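Local coordinates for translation initiation factor eIF2b-like protein (Chaetomium thermophilum, PDB 4ZEM) that forms the beta subunit of eIF2B, a heterodecameric complex that probably exchanges GDP for GTP on eIF2, and belongs to its regulatory subcomplex, at residues S60-D64 and Q152-V156; L208-A212 and K242-V248; F217-A222 and V248-L253. All blocks are in the same frame, centred on the assembly; numbering follows the deposited sequence.

Contact 1 (S60-D64 and Q152-V156)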
ATOM      1  N   SER A  60      -9.378  -6.946 -21.842  1.00 60.25           N
ATOM      2  CA  SER A  60      -9.073  -5.924 -22.849  1.00 61.44           C
ATOM      3  C   SER A  60      -8.455  -6.551 -24.108  1.00 67.81           C
ATOM      4  O   SER A  60      -7.972  -7.683 -24.072  1.00 63.68           O
ATOM      5  CB  SER A  60      -8.154  -4.842 -22.277  1.00 58.75           C
ATOM      6  OG  SER A  60      -6.815  -5.293 -22.194  1.00 70.23           O
ATOM      7  N   LYS A  61      -8.461  -5.802 -25.212  1.00 66.15           N
ATOM      8  CA  LYS A  61      -7.800  -6.213 -26.456  1.00 78.51           C
ATOM      9  C   LYS A  61      -6.359  -5.713 -26.613  1.00 74.35           C
ATOM     10  O   LYS A  61      -6.101  -4.517 -26.496  1.00 71.62           O
ATOM     11  CB  LYS A  61      -8.616  -5.715 -27.655  1.00 74.15           C
ATOM     12  CG  LYS A  61     -10.054  -6.188 -27.706  1.00 78.87           C
ATOM     13  CD  LYS A  61     -10.808  -5.465 -28.813  1.00 89.07           C
ATOM     14  CE  LYS A  61     -12.304  -5.503 -28.576  1.00 90.71           C
ATOM     15  NZ  LYS A  61     -12.869  -6.839 -28.908  1.00 97.54           N
ATOM     16  N   TRP A  62      -5.442  -6.658 -26.771  1.00 74.11           N
ATOM     17  CA  TRP A  62      -4.033  -6.374 -26.966  1.00 79.39           C
ATOM     18  C   TRP A  62      -3.395  -7.609 -27.579  1.00 86.42           C
ATOM     19  O   TRP A  62      -3.826  -8.725 -27.308  1.00 69.60           O
ATOM     20  CB  TRP A  62      -3.357  -6.027 -25.637  1.00 63.86           C
ATOM     21  CG  TRP A  62      -3.541  -7.067 -24.585  1.00 66.48           C
ATOM     22  CD1 TRP A  62      -4.583  -7.177 -23.723  1.00 72.49           C
ATOM     23  CD2 TRP A  62      -2.659  -8.152 -24.287  1.00 69.83           C
ATOM     24  NE1 TRP A  62      -4.410  -8.261 -22.907  1.00 64.63           N
ATOM     25  CE2 TRP A  62      -3.234  -8.877 -23.234  1.00 67.15           C
ATOM     26  CE3 TRP A  62      -1.438  -8.579 -24.811  1.00 69.43           C
ATOM     27  CZ2 TRP A  62      -2.633 -10.003 -22.691  1.00 68.39           C
ATOM     28  CZ3 TRP A  62      -0.846  -9.698 -24.273  1.00 76.88           C
ATOM     29  CH2 TRP A  62      -1.441 -10.397 -23.223  1.00 76.18           C
ATOM     30  N   HIS A  63      -2.368  -7.423 -28.399  1.00 84.85           N
ATOM     31  CA  HIS A  63      -1.678  -8.561 -28.990  1.00 98.59           C
ATOM     32  C   HIS A  63      -0.200  -8.577 -28.624  1.00 98.40           C
ATOM     33  O   HIS A  63       0.458  -9.606 -28.723  1.00118.53           O
ATOM     34  CB  HIS A  63      -1.856  -8.589 -30.507  1.00103.44           C
ATOM     35  CG  HIS A  63      -3.097  -9.290 -30.959  1.00107.51           C
ATOM     36  ND1 HIS A  63      -3.095 -10.233 -31.962  1.00116.33           N
ATOM     37  CD2 HIS A  63      -4.381  -9.187 -30.546  1.00112.83           C
ATOM     38  CE1 HIS A  63      -4.324 -10.677 -32.151  1.00118.13           C
ATOM     39  NE2 HIS A  63      -5.123 -10.059 -31.303  1.00115.51           N
ATOM     40  N   ASP A  64       0.312  -7.431 -28.197  1.00 80.37           N
ATOM     41  CA  ASP A  64       1.715  -7.305 -27.829  1.00 77.31           C
ATOM     42  C   ASP A  64       1.858  -6.610 -26.483  1.00 74.80           C
ATOM     43  O   ASP A  64       0.978  -5.869 -26.063  1.00 73.37           O
ATOM     44  CB  ASP A  64       2.499  -6.565 -28.910  1.00 75.18           C
ATOM     45  CG  ASP A  64       1.929  -5.207 -29.205  1.00 81.57           C
ATOM     46  OD1 ASP A  64       2.603  -4.408 -29.880  1.00 79.41           O
ATOM     47  OD2 ASP A  64       0.803  -4.935 -28.756  1.00 87.29           O
ATOM     48  N   GLN A 152      -6.486 -14.753 -31.387  1.00 96.41           N
ATOM     49  CA  GLN A 152      -5.463 -14.507 -30.375  1.00 95.38           C
ATOM     50  C   GLN A 152      -4.303 -15.486 -30.512  1.00 92.67           C
ATOM     51  O   GLN A 152      -4.467 -16.682 -30.264  1.00 94.07           O
ATOM     52  CB  GLN A 152      -6.058 -14.611 -28.974  1.00 96.48           C
ATOM     53  CG  GLN A 152      -7.065 -13.540 -28.666  1.00100.62           C
ATOM     54  CD  GLN A 152      -6.470 -12.157 -28.761  1.00104.74           C
ATOM     55  OE1 GLN A 152      -5.338 -11.926 -28.345  1.00113.90           O
ATOM     56  NE2 GLN A 152      -7.205 -11.245 -29.366  1.00104.78           N
ATOM     57  N   PRO A 153      -3.124 -14.985 -30.917  1.00 83.13           N
ATOM     58  CA  PRO A 153      -1.946 -15.850 -31.053  1.00 72.38           C
ATOM     59  C   PRO A 153      -1.541 -16.468 -29.716  1.00 73.93           C
ATOM     60  O   PRO A 153      -1.793 -15.872 -28.669  1.00 75.88           O
ATOM     61  CB  PRO A 153      -0.862 -14.898 -31.578  1.00 56.07           C
ATOM     62  CG  PRO A 153      -1.363 -13.530 -31.296  1.00 56.66           C
ATOM     63  CD  PRO A 153      -2.850 -13.602 -31.338  1.00 71.73           C
ATOM     64  N   PHE A 154      -0.931 -17.649 -29.766  1.00 98.74           N
ATOM     65  CA  PHE A 154      -0.554 -18.392 -28.569  1.00 89.55           C
ATOM     66  C   PHE A 154       0.299 -17.555 -27.622  1.00 94.73           C
ATOM     67  O   PHE A 154       0.043 -17.521 -26.418  1.00104.25           O
ATOM     68  CB  PHE A 154       0.200 -19.670 -28.954  1.00100.11           C
ATOM     69  CG  PHE A 154       0.469 -20.592 -27.796  1.00112.81           C
ATOM     70  CD1 PHE A 154      -0.301 -21.729 -27.610  1.00116.89           C
ATOM     71  CD2 PHE A 154       1.492 -20.327 -26.896  1.00115.65           C
ATOM     72  CE1 PHE A 154      -0.061 -22.578 -26.546  1.00120.73           C
ATOM     73  CE2 PHE A 154       1.735 -21.170 -25.827  1.00116.54           C
ATOM     74  CZ  PHE A 154       0.959 -22.298 -25.653  1.00120.38           C
ATOM     75  N   SER A 155       1.315 -16.898 -28.174  1.00 95.03           N
ATOM     76  CA  SER A 155       2.237 -16.066 -27.397  1.00 88.70           C
ATOM     77  C   SER A 155       1.518 -15.067 -26.489  1.00 89.46           C
ATOM     78  O   SER A 155       1.945 -14.811 -25.366  1.00 95.83           O
ATOM     79  CB  SER A 155       3.189 -15.331 -28.343  1.00 91.35           C
ATOM     80  OG  SER A 155       2.475 -14.585 -29.317  1.00 90.85           O
ATOM     81  N   VAL A 156       0.423 -14.508 -26.985  1.00 88.83           N
ATOM     82  CA  VAL A 156      -0.387 -13.570 -26.222  1.00 88.43           C
ATOM     83  C   VAL A 156      -1.071 -14.254 -25.060  1.00 93.74           C
ATOM     84  O   VAL A 156      -1.131 -13.724 -23.953  1.00 97.62           O
ATOM     85  CB  VAL A 156      -1.431 -12.941 -27.118  1.00 95.03           C
ATOM     86  CG1 VAL A 156      -2.423 -12.089 -26.319  1.00 91.11           C
ATOM     87  CG2 VAL A 156      -0.719 -12.135 -28.140  1.00 99.00           C
TER
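Trp62, whose NE1 is bonded to the backbone O of Val57, offers the face of its six-membered ring to Val156. The valine lays CG1 over that face as a CH-pi contact, 3.8 Å from the centroid of the Trp62 ring. The methyl lies toward the rim, nearest Trp62 CZ3 at 3.5 Å. Trp62 reaches this place with CG set between its backbone N and carbonyl carbon (chi1 55°), and the bond to Val57 holds the buried indole on the end of helix 43-59. Leu68 of helix 65-82 and Leu159 also touch the indole.

Farther out, the imidazole of His63 crosses Pro153 at about a right angle, and Pro153 CD comes to 3.4 Å from His63 CE1. Pro153, at the N-cap position of helix 154-182, has no side-chain group to cap with; its O takes a weak bond from Val156 N, and its rigid apolar ring is what it brings to the histidine. A bend at chi2 (-60°) folds the Gln152 chain back and carries its amide to the same imidazole, with Gln152 NE2 3.1 Å from His63 NE2. Ring and amide planes are turned 69° against each other, so the two flat groups meet at a slant and do not stack.

Replacing His63 by an alanine would probably leave Pro153 CD without its flat partner and the Gln152 amide free to turn. The loop between helices 43-59 and 65-82 is thus joined to the start of the long helix 154-182 chiefly by shape: a broad aromatic, a branched aliphatic and a proline, with the indole N-H satisfied by its own side of the contact and the polar groups of His63 and Gln152 toward the outer, more solvent-accessible side.

Contact 2 (L208-A212 and K242-V248)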
ATOM      1  N   LEU A 208      -0.558  -3.956  17.235  1.00 31.58           N
ATOM      2  CA  LEU A 208      -0.659  -3.892  18.689  1.00 37.27           C
ATOM      3  C   LEU A 208      -1.306  -5.139  19.284  1.00 42.76           C
ATOM      4  O   LEU A 208      -0.834  -5.676  20.292  1.00 40.51           O
ATOM      5  CB  LEU A 208      -1.445  -2.655  19.112  1.00 37.02           C
ATOM      6  CG  LEU A 208      -0.767  -1.325  18.789  1.00 32.88           C
ATOM      7  CD1 LEU A 208      -1.701  -0.169  19.130  1.00 37.84           C
ATOM      8  CD2 LEU A 208       0.576  -1.197  19.510  1.00 26.56           C
ATOM      9  N   VAL A 209      -2.379  -5.604  18.649  1.00 38.63           N
ATOM     10  CA  VAL A 209      -3.090  -6.796  19.100  1.00 29.89           C
ATOM     11  C   VAL A 209      -2.200  -8.041  19.054  1.00 42.73           C
ATOM     12  O   VAL A 209      -2.227  -8.864  19.973  1.00 50.23           O
ATOM     13  CB  VAL A 209      -4.379  -7.019  18.259  1.00 42.12           C
ATOM     14  CG1 VAL A 209      -4.899  -8.444  18.382  1.00 32.53           C
ATOM     15  CG2 VAL A 209      -5.441  -6.004  18.665  1.00 38.60           C
ATOM     16  N   LYS A 210      -1.395  -8.158  18.001  1.00 30.14           N
ATOM     17  CA  LYS A 210      -0.480  -9.283  17.854  1.00 43.13           C
ATOM     18  C   LYS A 210       0.578  -9.214  18.954  1.00 47.77           C
ATOM     19  O   LYS A 210       0.908 -10.222  19.583  1.00 42.73           O
ATOM     20  CB  LYS A 210       0.177  -9.272  16.471  1.00 44.55           C
ATOM     21  CG  LYS A 210       0.652 -10.637  15.961  1.00 49.75           C
ATOM     22  CD  LYS A 210       1.843 -11.208  16.689  1.00 50.53           C
ATOM     23  CE  LYS A 210       2.271 -12.514  16.038  1.00 53.88           C
ATOM     24  NZ  LYS A 210       1.149 -13.482  15.945  1.00 47.99           N
ATOM     25  N   ALA A 211       1.099  -8.012  19.181  1.00 38.00           N
ATOM     26  CA  ALA A 211       2.130  -7.804  20.186  1.00 35.45           C
ATOM     27  C   ALA A 211       1.610  -8.189  21.568  1.00 43.30           C
ATOM     28  O   ALA A 211       2.327  -8.791  22.369  1.00 50.10           O
ATOM     29  CB  ALA A 211       2.592  -6.350  20.170  1.00 29.06           C
ATOM     30  N   ALA A 212       0.345  -7.869  21.819  1.00 42.09           N
ATOM     31  CA  ALA A 212      -0.303  -8.164  23.093  1.00 37.74           C
ATOM     32  C   ALA A 212      -0.313  -9.663  23.380  1.00 40.88           C
ATOM     33  O   ALA A 212      -0.290 -10.077  24.541  1.00 46.13           O
ATOM     34  CB  ALA A 212      -1.718  -7.614  23.103  1.00 35.47           C
ATOM     35  N   LYS A 242     -10.322  -4.605  23.074  1.00 51.99           N
ATOM     36  CA  LYS A 242      -9.562  -5.753  22.609  1.00 50.10           C
ATOM     37  C   LYS A 242      -8.196  -5.845  23.284  1.00 51.70           C
ATOM     38  O   LYS A 242      -7.751  -6.924  23.655  1.00 58.14           O
ATOM     39  CB  LYS A 242      -9.428  -5.734  21.089  1.00 48.15           C
ATOM     40  CG  LYS A 242      -9.146  -7.098  20.492  1.00 58.67           C
ATOM     41  CD  LYS A 242      -9.250  -7.070  18.980  1.00 75.51           C
ATOM     42  CE  LYS A 242      -8.940  -8.433  18.387  1.00 85.79           C
ATOM     43  NZ  LYS A 242      -8.798  -8.367  16.908  1.00 88.84           N
ATOM     44  N   LEU A 243      -7.536  -4.704  23.445  1.00 40.40           N
ATOM     45  CA  LEU A 243      -6.220  -4.654  24.071  1.00 36.88           C
ATOM     46  C   LEU A 243      -6.244  -5.018  25.544  1.00 48.55           C
ATOM     47  O   LEU A 243      -5.372  -5.725  26.033  1.00 42.86           O
ATOM     48  CB  LEU A 243      -5.590  -3.276  23.890  1.00 40.88           C
ATOM     49  CG  LEU A 243      -5.077  -2.928  22.498  1.00 41.95           C
ATOM     50  CD1 LEU A 243      -4.559  -1.505  22.463  1.00 30.08           C
ATOM     51  CD2 LEU A 243      -4.002  -3.904  22.063  1.00 36.66           C
ATOM     52  N   ASN A 244      -7.254  -4.523  26.245  1.00 38.64           N
ATOM     53  CA  ASN A 244      -7.410  -4.784  27.668  1.00 42.81           C
ATOM     54  C   ASN A 244      -7.616  -6.268  27.952  1.00 47.08           C
ATOM     55  O   ASN A 244      -7.072  -6.800  28.920  1.00 52.50           O
ATOM     56  CB  ASN A 244      -8.579  -3.975  28.243  1.00 36.26           C
ATOM     57  CG  ASN A 244      -8.326  -2.475  28.217  1.00 54.45           C
ATOM     58  OD1 ASN A 244      -7.178  -2.019  28.187  1.00 47.35           O
ATOM     59  ND2 ASN A 244      -9.405  -1.697  28.231  1.00 36.48           N
ATOM     60  N   ALA A 245      -8.384  -6.936  27.096  1.00 46.35           N
ATOM     61  CA  ALA A 245      -8.643  -8.365  27.271  1.00 53.64           C
ATOM     62  C   ALA A 245      -7.371  -9.178  27.047  1.00 55.74           C
ATOM     63  O   ALA A 245      -7.178 -10.235  27.644  1.00 60.73           O
ATOM     64  CB  ALA A 245      -9.740  -8.821  26.331  1.00 40.71           C
ATOM     65  N   ALA A 246      -6.506  -8.662  26.184  1.00 49.66           N
ATOM     66  CA  ALA A 246      -5.262  -9.326  25.824  1.00 47.10           C
ATOM     67  C   ALA A 246      -4.243  -9.214  26.960  1.00 53.58           C
ATOM     68  O   ALA A 246      -3.276  -9.973  27.018  1.00 64.14           O
ATOM     69  CB  ALA A 246      -4.706  -8.743  24.546  1.00 46.12           C
ATOM     70  N   GLY A 247      -4.450  -8.228  27.831  1.00 46.22           N
ATOM     71  CA  GLY A 247      -3.606  -8.014  28.991  1.00 36.13           C
ATOM     72  C   GLY A 247      -2.851  -6.702  28.888  1.00 42.15           C
ATOM     73  O   GLY A 247      -1.979  -6.404  29.699  1.00 42.47           O
ATOM     74  N   VAL A 248      -3.201  -5.895  27.894  1.00 36.57           N
ATOM     75  CA  VAL A 248      -2.497  -4.646  27.682  1.00 37.30           C
ATOM     76  C   VAL A 248      -3.274  -3.468  28.262  1.00 43.15           C
ATOM     77  O   VAL A 248      -4.471  -3.307  28.016  1.00 42.62           O
ATOM     78  CB  VAL A 248      -2.232  -4.419  26.171  1.00 37.39           C
ATOM     79  CG1 VAL A 248      -1.811  -2.981  25.886  1.00 29.98           C
ATOM     80  CG2 VAL A 248      -1.157  -5.368  25.700  1.00 36.93           C
TER
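Ala212, Val209 and Leu243 carry this contact between two nearly parallel helices, whose short segments run 10° apart with axes 9.5 Å from each other. Ala212 CB lies 3.5 Å from Ala246 CB and equally 3.5 Å from Val248 CG2; alanines suit both helices here because small methyls let the two pack side by side.

One turn earlier, Leu243 reaches across with CD2, which settles between neighbouring residues of the other helix, 4.1 Å from Leu208 CB and 4.2 Å from Val209 CG2. Its CG stands anti to the carbonyl carbon (chi1 -73°), an orientation that carries the branch over to helix 202-214. Val209 in turn meets Lys242 at about a right angle: the extended lysine chain passes both methyls, CD 4.0 Å from Val209 CG2, with CE and NZ beside CG1.

Val248 can join in because helix 237-246 ends in a Schellman motif. Gly247 turns the chain at positive phi, where a side chain would collide with the preceding carbonyl, and Val248 N bonds back to Leu243 O at 2.9 Å.

The contact is almost wholly aliphatic, so the two helices are set against each other by apolar side chains, without a polar pair between them to fix their orientation.

Contact 3 (F217-A222 and V248-L253)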
ATOM      1  N   PHE A 217       2.468  -4.898  27.995  1.00 37.06           N
ATOM      2  CA  PHE A 217       2.878  -3.503  27.846  1.00 34.23           C
ATOM      3  C   PHE A 217       1.687  -2.550  27.893  1.00 36.70           C
ATOM      4  O   PHE A 217       0.551  -2.961  28.144  1.00 32.46           O
ATOM      5  CB  PHE A 217       3.666  -3.300  26.537  1.00 34.05           C
ATOM      6  CG  PHE A 217       2.866  -3.551  25.284  1.00 40.56           C
ATOM      7  CD1 PHE A 217       2.532  -4.847  24.899  1.00 41.30           C
ATOM      8  CD2 PHE A 217       2.509  -2.498  24.447  1.00 40.14           C
ATOM      9  CE1 PHE A 217       1.805  -5.082  23.734  1.00 41.40           C
ATOM     10  CE2 PHE A 217       1.791  -2.732  23.274  1.00 39.75           C
ATOM     11  CZ  PHE A 217       1.434  -4.029  22.925  1.00 30.39           C
ATOM     12  N   THR A 218       1.970  -1.264  27.711  1.00 37.87           N
ATOM     13  CA  THR A 218       0.953  -0.224  27.774  1.00 33.73           C
ATOM     14  C   THR A 218       0.853   0.551  26.464  1.00 37.70           C
ATOM     15  O   THR A 218       1.866   0.960  25.895  1.00 43.48           O
ATOM     16  CB  THR A 218       1.248   0.753  28.941  1.00 43.18           C
ATOM     17  OG1 THR A 218       1.277   0.023  30.176  1.00 47.55           O
ATOM     18  CG2 THR A 218       0.195   1.838  29.032  1.00 40.52           C
ATOM     19  N   VAL A 219      -0.371   0.779  26.005  1.00 37.04           N
ATOM     20  CA  VAL A 219      -0.586   1.554  24.793  1.00 39.71           C
ATOM     21  C   VAL A 219      -1.255   2.885  25.113  1.00 41.24           C
ATOM     22  O   VAL A 219      -2.295   2.933  25.773  1.00 39.35           O
ATOM     23  CB  VAL A 219      -1.441   0.767  23.779  1.00 35.77           C
ATOM     24  CG1 VAL A 219      -1.795   1.625  22.574  1.00 34.92           C
ATOM     25  CG2 VAL A 219      -0.705  -0.471  23.341  1.00 32.66           C
ATOM     26  N   ILE A 220      -0.653   3.966  24.630  1.00 32.31           N
ATOM     27  CA  ILE A 220      -1.208   5.297  24.813  1.00 38.46           C
ATOM     28  C   ILE A 220      -1.797   5.774  23.488  1.00 49.79           C
ATOM     29  O   ILE A 220      -1.108   5.817  22.465  1.00 43.17           O
ATOM     30  CB  ILE A 220      -0.150   6.303  25.307  1.00 47.39           C
ATOM     31  CG1 ILE A 220       0.474   5.843  26.631  1.00 48.50           C
ATOM     32  CG2 ILE A 220      -0.760   7.688  25.457  1.00 51.05           C
ATOM     33  CD1 ILE A 220       1.725   4.999  26.464  1.00 44.78           C
ATOM     34  N   LEU A 221      -3.091   6.066  23.499  1.00 43.79           N
ATOM     35  CA  LEU A 221      -3.771   6.507  22.293  1.00 46.25           C
ATOM     36  C   LEU A 221      -3.941   8.020  22.317  1.00 57.71           C
ATOM     37  O   LEU A 221      -4.599   8.568  23.203  1.00 64.86           O
ATOM     38  CB  LEU A 221      -5.121   5.807  22.159  1.00 43.67           C
ATOM     39  CG  LEU A 221      -5.062   4.280  22.073  1.00 48.66           C
ATOM     40  CD1 LEU A 221      -6.437   3.699  22.248  1.00 54.40           C
ATOM     41  CD2 LEU A 221      -4.496   3.841  20.740  1.00 40.72           C
ATOM     42  N   ALA A 222      -3.313   8.694  21.361  1.00 55.12           N
ATOM     43  CA  ALA A 222      -3.372  10.146  21.294  1.00 55.35           C
ATOM     44  C   ALA A 222      -3.855  10.622  19.933  1.00 55.30           C
ATOM     45  O   ALA A 222      -3.461  10.083  18.900  1.00 58.51           O
ATOM     46  CB  ALA A 222      -2.012  10.746  21.605  1.00 56.16           C
ATOM     47  N   VAL A 248      -3.201  -5.895  27.894  1.00 36.57           N
ATOM     48  CA  VAL A 248      -2.497  -4.646  27.682  1.00 37.30           C
ATOM     49  C   VAL A 248      -3.274  -3.468  28.262  1.00 43.15           C
ATOM     50  O   VAL A 248      -4.471  -3.307  28.016  1.00 42.62           O
ATOM     51  CB  VAL A 248      -2.232  -4.419  26.171  1.00 37.39           C
ATOM     52  CG1 VAL A 248      -1.811  -2.981  25.886  1.00 29.98           C
ATOM     53  CG2 VAL A 248      -1.157  -5.368  25.700  1.00 36.93           C
ATOM     54  N   SER A 249      -2.575  -2.665  29.058  1.00 35.95           N
ATOM     55  CA  SER A 249      -3.127  -1.435  29.611  1.00 34.20           C
ATOM     56  C   SER A 249      -3.214  -0.360  28.539  1.00 38.68           C
ATOM     57  O   SER A 249      -2.368  -0.288  27.643  1.00 38.56           O
ATOM     58  CB  SER A 249      -2.297  -0.952  30.808  1.00 36.17           C
ATOM     59  OG  SER A 249      -2.349  -1.904  31.861  1.00 39.93           O
ATOM     60  N   THR A 250      -4.257   0.457  28.620  1.00 35.58           N
ATOM     61  CA  THR A 250      -4.451   1.538  27.661  1.00 39.50           C
ATOM     62  C   THR A 250      -4.626   2.869  28.363  1.00 40.94           C
ATOM     63  O   THR A 250      -5.275   2.964  29.410  1.00 39.75           O
ATOM     64  CB  THR A 250      -5.658   1.286  26.733  1.00 36.09           C
ATOM     65  OG1 THR A 250      -6.811   0.961  27.524  1.00 40.31           O
ATOM     66  CG2 THR A 250      -5.363   0.133  25.792  1.00 36.90           C
ATOM     67  N   ILE A 251      -4.006   3.888  27.781  1.00 36.42           N
ATOM     68  CA  ILE A 251      -4.064   5.233  28.313  1.00 37.52           C
ATOM     69  C   ILE A 251      -4.664   6.186  27.293  1.00 38.18           C
ATOM     70  O   ILE A 251      -4.304   6.162  26.121  1.00 49.01           O
ATOM     71  CB  ILE A 251      -2.659   5.717  28.728  1.00 39.80           C
ATOM     72  CG1 ILE A 251      -2.142   4.855  29.888  1.00 38.90           C
ATOM     73  CG2 ILE A 251      -2.681   7.196  29.105  1.00 36.26           C
ATOM     74  CD1 ILE A 251      -0.737   5.196  30.370  1.00 34.95           C
ATOM     75  N   ASN A 252      -5.618   6.991  27.738  1.00 45.57           N
ATOM     76  CA  ASN A 252      -6.164   8.056  26.911  1.00 47.60           C
ATOM     77  C   ASN A 252      -5.551   9.379  27.329  1.00 46.85           C
ATOM     78  O   ASN A 252      -5.565   9.731  28.506  1.00 56.13           O
ATOM     79  CB  ASN A 252      -7.689   8.116  27.009  1.00 55.14           C
ATOM     80  CG  ASN A 252      -8.367   7.158  26.053  1.00 70.93           C
ATOM     81  OD1 ASN A 252      -8.021   7.093  24.871  1.00 80.72           O
ATOM     82  ND2 ASN A 252      -9.331   6.399  26.560  1.00 78.64           N
ATOM     83  N   LEU A 253      -5.018  10.101  26.357  1.00 57.80           N
ATOM     84  CA  LEU A 253      -4.365  11.376  26.593  1.00 57.38           C
ATOM     85  C   LEU A 253      -5.201  12.574  26.216  1.00 62.84           C
ATOM     86  O   LEU A 253      -5.893  12.564  25.207  1.00 82.59           O
ATOM     87  CB  LEU A 253      -3.077  11.450  25.788  1.00 58.40           C
ATOM     88  CG  LEU A 253      -1.787  11.082  26.493  1.00 60.33           C
ATOM     89  CD1 LEU A 253      -0.628  11.569  25.643  1.00 59.24           C
ATOM     90  CD2 LEU A 253      -1.760  11.743  27.857  1.00 64.07           C
TER
HETATM   91  O   HOH W   1      -0.758  -4.205  30.977  1.00 49.47           O
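Ile220 and Ile251 lie side by side and point the same way, Ile220 CG1 3.8 Å from Ile251 CB, at the middle of two neighbouring parallel strands. These are the two strands of a beta-alpha-beta crossover in a Rossmann-like alpha/beta domain, with helix 237-246 as the connection. On the same face Thr218 CG2 meets Ile251 CD1 at 3.7 Å, and Leu253 CG packs against Ile220 CG2 at the far end. Tyr261 of helix 258-261 touches both isoleucines and Leu253. Beta-branched threonine and isoleucine suit the strands, since they favour extended backbone; Leu253 adds apolar bulk at the end.

The other face carries Val219, Leu221, Thr250 and Asn252, and turns to helices 202-214 and 237-246. Here Val248 uses its second methyl, CG1, on Val219, while CG2 sits over one face of the Phe217 ring, 4.0 Å from the centroid and 29° off the normal. Phe217 takes chi1 64°, which swings the ring back toward Val248 although its first bond leads away.

Between the two faces runs the parallel ladder. Val219 gives and receives: its N bonds Ser249 O at 2.8 Å, nearly straight at 170°, and its O accepts Ile251 N. Leu221 N then bonds Ile251 O, almost in line with that carbonyl. The backbone of Ile220 is used on the other side, bonding Val195 and Ala197 of strand 194-198. The first bond of the ladder, Ser249 N to Phe217 O, is the longest of the four at 3.3 Å and noticeably bent; beside it a water bonds Ser249 OG at 2.9 Å and donates weakly to Phe217 O.

From the N terminus, contact 1 comes first: it closes a loop of 87 residues, with helices but no strands, and ties the loop after helix 43-59 to the start of helix 154-182. That long helix leads on to the alpha/beta domain, where contact 2 opens on helix 202-214 and contact 3 on strand 218-222. The chain returns in the same order, so contacts 2 and 3, closing spans of 29 and 25 residues, cross. Contact 2 pairs two helices and contact 3 pairs edge strand 249-252 with its neighbour; the layers meet at the shared Val248 and through Leu243 and Thr250. Contact 1 is remote, its centre about 51 Å from that of contact 2.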